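Local coordinates for protein TetR-family transcriptional regulator (Pectobacterium atrosepticum, PDB 2HYT) that probably acts as a dimeric transcriptional regulator of the TetR family, binding DNA through a helix-turn-helix near its N-terminus, at residues T20-F25 against D68-E73; T33-L38 against A48-F53; D112-L117 against I168-D173. One frame throughout, in Å; residues are numbered along the deposited sequence. Where two conformers were deposited one is given.

Interaction 1: T20-F25 against D68-E73; sequences TARKVF and DAEMDE
Arg22 and Glu70 meet midway between helices 7-28 and 56-81 and make the whole of this contact, a two-pronged salt bridge. The backbones stay well apart: the nearest pair of CA atoms, those of Arg22 and Asp68, is separated by 13.1 Å. Two long side chains span this gap, and their opposite charges suit the bond at its middle.

From CB, the Arg22 chain sets out with CG beside the backbone N and runs straight through CG to CD. It then bends at chi3 (71°), which brings the guanidinium to the Glu70 carboxylate. Along the way the side chain packs on Val63 and Ile67, which lie on the same helix as Glu70. CZ of Arg22 stands 3.7 Å from both OE1 and OE2 of Glu70, and the two terminal nitrogens of Arg22 do the gripping, end-on: NH1 of Arg22 donates to Glu70 OE2 over 2.8 Å, almost straight at 174°, and NH2 of Arg22 donates to Glu70 OE1 over 2.9 Å. Both oxygens are met on their syn sides and lie close to the guanidinium plane, yet that plane is turned 37° from the carboxylate, so the pair is twisted rather than flat.

Further bonds fix the guanidinium: NH1 also binds Gln66 OE1, and NH2 forms a salt bridge with Glu104. Arg22 thus brings helix 103-117 into the contact. Ala21 and Val24 pack on Leu38 of helix 35-42, while Phe25 lies against Leu59, again of helix 56-81.

Interaction 2: T33-L38 against A48-F53; sequences TSMDDL and ALYHHF
Met35 and Leu49 bring the backbones of helices 35-42 and 48-53 closest, their CA atoms 7.2 Å apart, within the predicted helix-turn-helix that TetR-family proteins use to bind DNA.

Met35, a selenomethionine here, carries most of the contact. Its flexible chain, bent at chi2 (-80°) and chi3, folds between two neighbours: CE lies 3.7 Å from Leu49 CB and also meets Tyr50 CD1. The selenium makes an oblique Met-aromatic contact with the Tyr50 ring, 5.4 Å from its centroid, and Met35 CB reaches the phenol end. Deeper in, branched Leu38 and Leu49 run nearly perpendicular, Leu49 CD1 resting 3.7 Å from Leu38 CG. Leu59 of helix 56-81 touches both Met35 and Leu38, adding to this apolar cluster.

A capping box starts helix 35-42. Ser34, short enough to turn back on the helix end, accepts at OG from Asp37 N over 2.8 Å, while Ser34 N donates to Asp37 OD2 over 3.0 Å, from above the carboxylate plane.

On the exposed side, a water lies in the plane of the Tyr50 ring, though its approach to Tyr50 OH is too short for a bridge to be trusted; the same water donates to Asp36 OD1 over 2.8 Å.

Interaction 3: D112-L117 against I168-D173; sequences DARAVL and IAEGED. With EDO (1,2-ethanediol), chain C.
Arg114 NH1 donates to Glu170 OE2 over 2.8 Å, forming a salt bridge between two helices of the TetR-like C-terminal domain, 103-117 and 150-170. The bond is nearly straight, 170° at the hydrogen, and lies close to the guanidinium plane. It meets OE2 on the anti side of the carboxylate, and a single nitrogen makes the protein's direct link between these segments.

The other terminal nitrogen of Arg114 reaches the same carboxylate through a bound 1,2-ethanediol, probably from the crystallisation liquor. NH2 of Arg114 donates to O2 of the diol over 2.9 Å, and that O2 in turn donates to Glu170 OE2 over 2.6 Å. The second hydroxyl of the diol, O1, donates to Glu170 OE1, so one small molecule spans both carboxylate oxygens.

Both residue types suit the distance to be covered. The Arg114 chain leaves CB with CG opposite the backbone N (chi1 -161°) and stays extended as far as NE, enough to bridge segments whose closest CA atoms, those of Arg114 and Ala169, are 10.7 Å apart. Glu170 starts with CG beside its own N and is straight beyond it, and its chain lies across the line of the arginine.

Farther out, Phe166 makes a cation-pi contact with Arg114. The second subunit adds Arg126, in a salt bridge with Glu170 OE2, and Gln125, whose OE1 accepts from Arg114 NH2, joining the pair to the neighbouring subunit. Two arginines on one carboxylate would be expected to favour its ionised form. Behind Glu170 the chain turns through Gly171 to Asp173, which caps helix 174-190: its OD1 accepts from Ala176 N.

Overall arrangement
Interaction 2 is nested within the chain loop closed by interaction 1, and interaction 3 follows both. Interactions 1 and 2, with centres about 17 Å apart, touch directly: Val24 and Phe25 of helix 7-28 pack against Thr33, just ahead of helix 35-42, so the predicted DNA-binding motif rests on the helix that carries Arg22. Interaction 1 ties that helix to the long helix 56-81. Interaction 3 lies in the C-terminal domain, its centre about 16 Å from that of interaction 1 and 23 Å from that of interaction 2, and involves the second subunit. Helix 103-117 carries Glu104 beside interaction 1 and Arg114 in interaction 3, and packs on helix 56-81 through Ala113 on Val64 and Val116 on Leu60.

Interaction 1: T20-F25 against D68-E73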
# COMPACT_ATOMS: atom_id res chain seq x y z
N THR A 20 27.17 -1.04 -7.65
CA THR A 20 27.38 -1.96 -8.78
C THR A 20 26.18 -2.82 -9.02
O THR A 20 25.76 -3.02 -10.16
CB THR A 20 28.61 -2.84 -8.54
OG1 THR A 20 29.73 -1.98 -8.57
CG2 THR A 20 28.73 -3.98 -9.61
N ALA A 21 25.57 -3.32 -7.95
CA ALA A 21 24.34 -4.13 -8.11
C ALA A 21 23.28 -3.31 -8.83
O ALA A 21 22.61 -3.80 -9.73
CB ALA A 21 23.81 -4.63 -6.75
N ARG A 22 23.12 -2.04 -8.44
CA ARG A 22 22.16 -1.17 -9.12
C ARG A 22 22.46 -1.04 -10.60
O ARG A 22 21.54 -1.08 -11.44
CB ARG A 22 22.14 0.22 -8.46
CG ARG A 22 21.38 0.21 -7.19
CD ARG A 22 21.42 1.57 -6.50
NE ARG A 22 20.64 2.59 -7.19
CZ ARG A 22 20.54 3.85 -6.77
NH1 ARG A 22 21.22 4.24 -5.69
NH2 ARG A 22 19.80 4.73 -7.41
N LYS A 23 23.72 -0.89 -10.95
CA LYS A 23 24.09 -0.72 -12.36
C LYS A 23 23.78 -1.99 -13.15
O LYS A 23 23.18 -1.93 -14.22
CB LYS A 23 25.56 -0.39 -12.48
CG LYS A 23 26.03 -0.09 -13.88
CD LYS A 23 27.47 0.48 -13.83
CE LYS A 23 27.86 1.14 -15.14
NZ LYS A 23 27.21 2.48 -15.29
N VAL A 24 24.15 -3.14 -12.59
CA VAL A 24 23.90 -4.44 -13.28
C VAL A 24 22.41 -4.75 -13.38
O VAL A 24 21.94 -5.13 -14.47
CB VAL A 24 24.72 -5.58 -12.65
CG1 VAL A 24 24.38 -6.93 -13.27
CG2 VAL A 24 26.21 -5.26 -12.81
N PHE A 25 21.67 -4.53 -12.31
CA PHE A 25 20.25 -4.81 -12.34
C PHE A 25 19.58 -3.91 -13.41
O PHE A 25 18.57 -4.29 -14.02
CB PHE A 25 19.57 -4.61 -10.98
CG PHE A 25 19.91 -5.64 -9.93
CD1 PHE A 25 20.17 -6.97 -10.25
CD2 PHE A 25 19.88 -5.28 -8.58
CE1 PHE A 25 20.43 -7.92 -9.26
CE2 PHE A 25 20.15 -6.21 -7.59
CZ PHE A 25 20.44 -7.53 -7.93
N ASP A 68 15.10 4.77 -2.02
CA ASP A 68 14.11 5.50 -1.21
C ASP A 68 14.69 6.82 -0.70
O ASP A 68 14.02 7.86 -0.76
CB ASP A 68 13.71 4.65 -0.01
CG ASP A 68 12.71 3.54 -0.34
OD1 ASP A 68 12.21 3.47 -1.48
OD2 ASP A 68 12.45 2.73 0.57
N ALA A 69 15.91 6.75 -0.19
CA ALA A 69 16.58 7.95 0.33
C ALA A 69 16.77 9.00 -0.73
O ALA A 69 16.57 10.19 -0.48
CB ALA A 69 17.92 7.59 1.01
N GLU A 70 17.15 8.56 -1.93
CA GLU A 70 17.30 9.45 -3.08
C GLU A 70 15.97 10.08 -3.47
O GLU A 70 15.92 11.27 -3.75
CB GLU A 70 17.90 8.69 -4.24
CG GLU A 70 19.39 8.33 -3.92
CD GLU A 70 20.06 7.45 -4.95
OE1 GLU A 70 19.51 7.30 -6.06
OE2 GLU A 70 21.11 6.86 -4.63
N MSE A 71 14.93 9.27 -3.50
CA MSE A 71 13.59 9.77 -3.82
C MSE A 71 13.16 10.84 -2.80
O MSE A 71 12.67 11.91 -3.18
CB MSE A 71 12.59 8.62 -3.88
CG MSE A 71 12.81 7.75 -5.05
SE MSE A 71 11.52 6.26 -5.10
CE MSE A 71 9.88 7.33 -5.16
N ASP A 72 13.37 10.53 -1.52
CA ASP A 72 12.92 11.44 -0.46
C ASP A 72 13.62 12.79 -0.66
O ASP A 72 12.96 13.84 -0.55
CB ASP A 72 13.19 10.86 0.93
CG ASP A 72 12.51 11.67 2.05
OD1 ASP A 72 13.01 12.76 2.39
OD2 ASP A 72 11.48 11.21 2.62
N GLU A 73 14.91 12.76 -0.97
CA GLU A 73 15.69 13.99 -1.17
C GLU A 73 15.15 14.81 -2.33
O GLU A 73 14.98 16.03 -2.23
CB GLU A 73 17.15 13.63 -1.45
CG GLU A 73 18.05 14.82 -1.62
CD GLU A 73 19.53 14.43 -1.59
OE1 GLU A 73 19.88 13.46 -0.88
OE2 GLU A 73 20.33 15.11 -2.27

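Interaction 2: T33-L38 against A48-F53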
# COMPACT_ATOMS: atom_id res chain seq x y z
N THR A 33 19.04 -11.69 -13.12
CA THR A 33 20.42 -11.63 -12.60
C THR A 33 20.58 -12.35 -11.28
O THR A 33 20.07 -11.90 -10.29
CB THR A 33 20.90 -10.20 -12.48
OG1 THR A 33 20.72 -9.52 -13.74
CG2 THR A 33 22.37 -10.18 -12.10
N SER A 34 21.25 -13.49 -11.29
CA SER A 34 21.53 -14.20 -10.07
C SER A 34 22.68 -13.53 -9.33
O SER A 34 23.37 -12.66 -9.87
CB SER A 34 21.93 -15.63 -10.37
OG SER A 34 23.15 -15.74 -11.09
N MSE A 35 22.91 -13.95 -8.10
CA MSE A 35 24.06 -13.45 -7.36
C MSE A 35 25.36 -13.84 -8.05
O MSE A 35 26.32 -13.04 -8.13
CB MSE A 35 24.07 -13.99 -5.93
CG MSE A 35 22.89 -13.57 -5.16
SE MSE A 35 23.09 -11.75 -4.50
CE MSE A 35 23.80 -12.06 -2.74
N ASP A 36 25.42 -15.07 -8.55
CA ASP A 36 26.59 -15.48 -9.32
C ASP A 36 26.74 -14.68 -10.61
O ASP A 36 27.88 -14.42 -11.05
CB ASP A 36 26.56 -16.99 -9.64
CG ASP A 36 26.77 -17.87 -8.40
OD1 ASP A 36 27.07 -17.37 -7.29
OD2 ASP A 36 26.66 -19.10 -8.57
N ASP A 37 25.62 -14.34 -11.27
CA ASP A 37 25.69 -13.53 -12.49
C ASP A 37 26.33 -12.17 -12.16
O ASP A 37 27.19 -11.67 -12.90
CB ASP A 37 24.32 -13.27 -13.12
CG ASP A 37 23.68 -14.51 -13.74
OD1 ASP A 37 24.40 -15.45 -14.16
OD2 ASP A 37 22.42 -14.54 -13.80
N LEU A 38 25.88 -11.59 -11.05
CA LEU A 38 26.35 -10.24 -10.67
C LEU A 38 27.82 -10.31 -10.35
O LEU A 38 28.60 -9.45 -10.77
CB LEU A 38 25.53 -9.76 -9.47
CG LEU A 38 25.75 -8.36 -8.96
CD1 LEU A 38 25.95 -7.33 -10.02
CD2 LEU A 38 24.51 -8.07 -8.09
N ALA A 48 31.57 -12.27 -1.96
CA ALA A 48 31.48 -10.91 -1.43
C ALA A 48 30.04 -10.46 -1.17
O ALA A 48 29.70 -9.88 -0.11
CB ALA A 48 32.21 -9.95 -2.40
N LEU A 49 29.19 -10.67 -2.17
CA LEU A 49 27.78 -10.29 -2.07
C LEU A 49 27.06 -11.08 -0.97
O LEU A 49 26.30 -10.50 -0.20
CB LEU A 49 27.06 -10.50 -3.41
CG LEU A 49 27.46 -9.61 -4.57
CD1 LEU A 49 26.79 -10.11 -5.86
CD2 LEU A 49 27.12 -8.18 -4.28
N TYR A 50 27.31 -12.39 -0.86
CA TYR A 50 26.70 -13.14 0.24
C TYR A 50 27.19 -12.63 1.61
O TYR A 50 26.41 -12.49 2.57
CB TYR A 50 26.95 -14.62 0.14
CG TYR A 50 26.26 -15.27 -1.04
CD1 TYR A 50 24.87 -15.20 -1.15
CD2 TYR A 50 26.96 -15.95 -1.98
CE1 TYR A 50 24.21 -15.80 -2.20
CE2 TYR A 50 26.30 -16.55 -3.04
CZ TYR A 50 24.94 -16.46 -3.14
OH TYR A 50 24.29 -17.08 -4.17
N HIS A 51 28.46 -12.33 1.70
CA HIS A 51 29.02 -11.84 2.96
C HIS A 51 28.40 -10.53 3.43
O HIS A 51 28.05 -10.36 4.60
CB HIS A 51 30.50 -11.62 2.74
CG HIS A 51 31.22 -11.13 3.94
ND1 HIS A 51 31.30 -11.87 5.10
CD2 HIS A 51 32.00 -10.03 4.13
CE1 HIS A 51 32.04 -11.21 5.98
NE2 HIS A 51 32.49 -10.11 5.42
N HIS A 52 28.18 -9.61 2.49
CA HIS A 52 27.57 -8.34 2.86
C HIS A 52 26.04 -8.34 3.00
O HIS A 52 25.49 -7.58 3.83
CB HIS A 52 27.99 -7.23 1.87
CG HIS A 52 29.39 -6.77 2.07
ND1 HIS A 52 29.72 -5.68 2.86
CD2 HIS A 52 30.55 -7.28 1.63
CE1 HIS A 52 31.03 -5.51 2.83
NE2 HIS A 52 31.56 -6.50 2.14
N PHE A 53 25.33 -9.10 2.16
CA PHE A 53 23.88 -8.99 2.06
C PHE A 53 23.10 -10.26 2.43
O PHE A 53 21.89 -10.19 2.59
CB PHE A 53 23.51 -8.53 0.65
CG PHE A 53 24.17 -7.23 0.25
CD1 PHE A 53 23.75 -6.03 0.76
CD2 PHE A 53 25.29 -7.23 -0.55
CE1 PHE A 53 24.38 -4.85 0.44
CE2 PHE A 53 25.90 -6.04 -0.92
CZ PHE A 53 25.48 -4.86 -0.38
O HOH W 1 25.35 -18.77 -5.59

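Interaction 3: D112-L117 against I168-D173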
# COMPACT_ATOMS: atom_id res chain seq x y z
N ASP A 112 9.82 -5.17 -8.86
CA ASP A 112 10.61 -6.19 -8.18
C ASP A 112 10.38 -6.19 -6.68
O ASP A 112 10.05 -7.22 -6.10
CB ASP A 112 12.10 -6.00 -8.49
CG ASP A 112 12.42 -6.17 -9.95
OD1 ASP A 112 11.88 -7.07 -10.61
OD2 ASP A 112 13.26 -5.41 -10.44
N ALA A 113 10.61 -5.06 -6.01
CA ALA A 113 10.39 -4.99 -4.56
C ALA A 113 8.94 -5.28 -4.22
O ALA A 113 8.65 -5.86 -3.17
CB ALA A 113 10.80 -3.63 -3.97
N ARG A 114 8.02 -4.82 -5.07
CA ARG A 114 6.60 -5.14 -4.88
C ARG A 114 6.36 -6.63 -4.78
O ARG A 114 5.74 -7.10 -3.82
CB ARG A 114 5.76 -4.56 -6.04
CG ARG A 114 4.32 -4.45 -5.67
CD ARG A 114 3.44 -4.20 -6.87
NE ARG A 114 2.10 -3.89 -6.39
CZ ARG A 114 1.07 -3.63 -7.20
NH1 ARG A 114 1.22 -3.68 -8.50
NH2 ARG A 114 -0.09 -3.35 -6.68
N ALA A 115 6.87 -7.38 -5.75
CA ALA A 115 6.64 -8.83 -5.83
C ALA A 115 7.47 -9.61 -4.81
O ALA A 115 7.00 -10.60 -4.23
CB ALA A 115 7.01 -9.34 -7.25
N VAL A 116 8.70 -9.17 -4.58
CA VAL A 116 9.67 -9.93 -3.78
C VAL A 116 9.63 -9.60 -2.29
O VAL A 116 9.76 -10.51 -1.43
CB VAL A 116 11.10 -9.69 -4.31
CG1 VAL A 116 12.18 -10.29 -3.40
CG2 VAL A 116 11.27 -10.28 -5.74
N LEU A 117 9.48 -8.33 -1.97
CA LEU A 117 9.53 -7.87 -0.59
C LEU A 117 8.17 -7.46 -0.04
O LEU A 117 8.07 -7.20 1.15
CB LEU A 117 10.50 -6.71 -0.41
CG LEU A 117 11.94 -6.93 -0.87
CD1 LEU A 117 12.69 -5.59 -0.78
CD2 LEU A 117 12.60 -8.03 -0.09
N ILE A 168 0.45 2.82 -12.35
CA ILE A 168 1.14 3.34 -13.55
C ILE A 168 2.20 2.34 -14.01
O ILE A 168 2.36 2.10 -15.23
CB ILE A 168 1.77 4.71 -13.27
CG1 ILE A 168 0.69 5.76 -13.08
CG2 ILE A 168 2.73 5.11 -14.37
CD1 ILE A 168 1.12 7.05 -12.35
N ALA A 169 2.91 1.73 -13.07
CA ALA A 169 4.00 0.80 -13.36
C ALA A 169 3.50 -0.57 -13.87
O ALA A 169 4.30 -1.32 -14.41
CB ALA A 169 4.94 0.67 -12.14
N GLU A 170 2.20 -0.86 -13.70
CA GLU A 170 1.53 -2.10 -14.21
C GLU A 170 1.16 -2.01 -15.69
O GLU A 170 0.94 -3.04 -16.35
CB GLU A 170 0.19 -2.32 -13.50
CG GLU A 170 0.29 -2.96 -12.15
CD GLU A 170 -1.01 -2.91 -11.34
OE1 GLU A 170 -2.04 -2.33 -11.77
OE2 GLU A 170 -1.00 -3.46 -10.25
N GLY A 171 1.00 -0.78 -16.20
CA GLY A 171 0.59 -0.59 -17.58
C GLY A 171 1.66 -1.05 -18.57
O GLY A 171 2.87 -1.00 -18.30
N GLU A 172 1.20 -1.52 -19.72
CA GLU A 172 2.05 -1.57 -20.90
C GLU A 172 2.20 -0.11 -21.37
O GLU A 172 3.23 0.27 -21.92
CB GLU A 172 1.40 -2.44 -21.99
N ASP A 173 1.17 0.71 -21.14
CA ASP A 173 1.24 2.12 -21.51
C ASP A 173 1.31 2.99 -20.25
O ASP A 173 0.34 3.66 -19.85
CB ASP A 173 0.10 2.55 -22.44
CG ASP A 173 0.46 3.76 -23.27
OD1 ASP A 173 1.29 4.58 -22.78
OD2 ASP A 173 -0.04 3.86 -24.42
C1 EDO C . -4.09 -0.88 -8.86
O1 EDO C . -4.31 -1.63 -10.07
C2 EDO C . -2.63 -1.10 -8.48
O2 EDO C . -2.37 -2.49 -8.30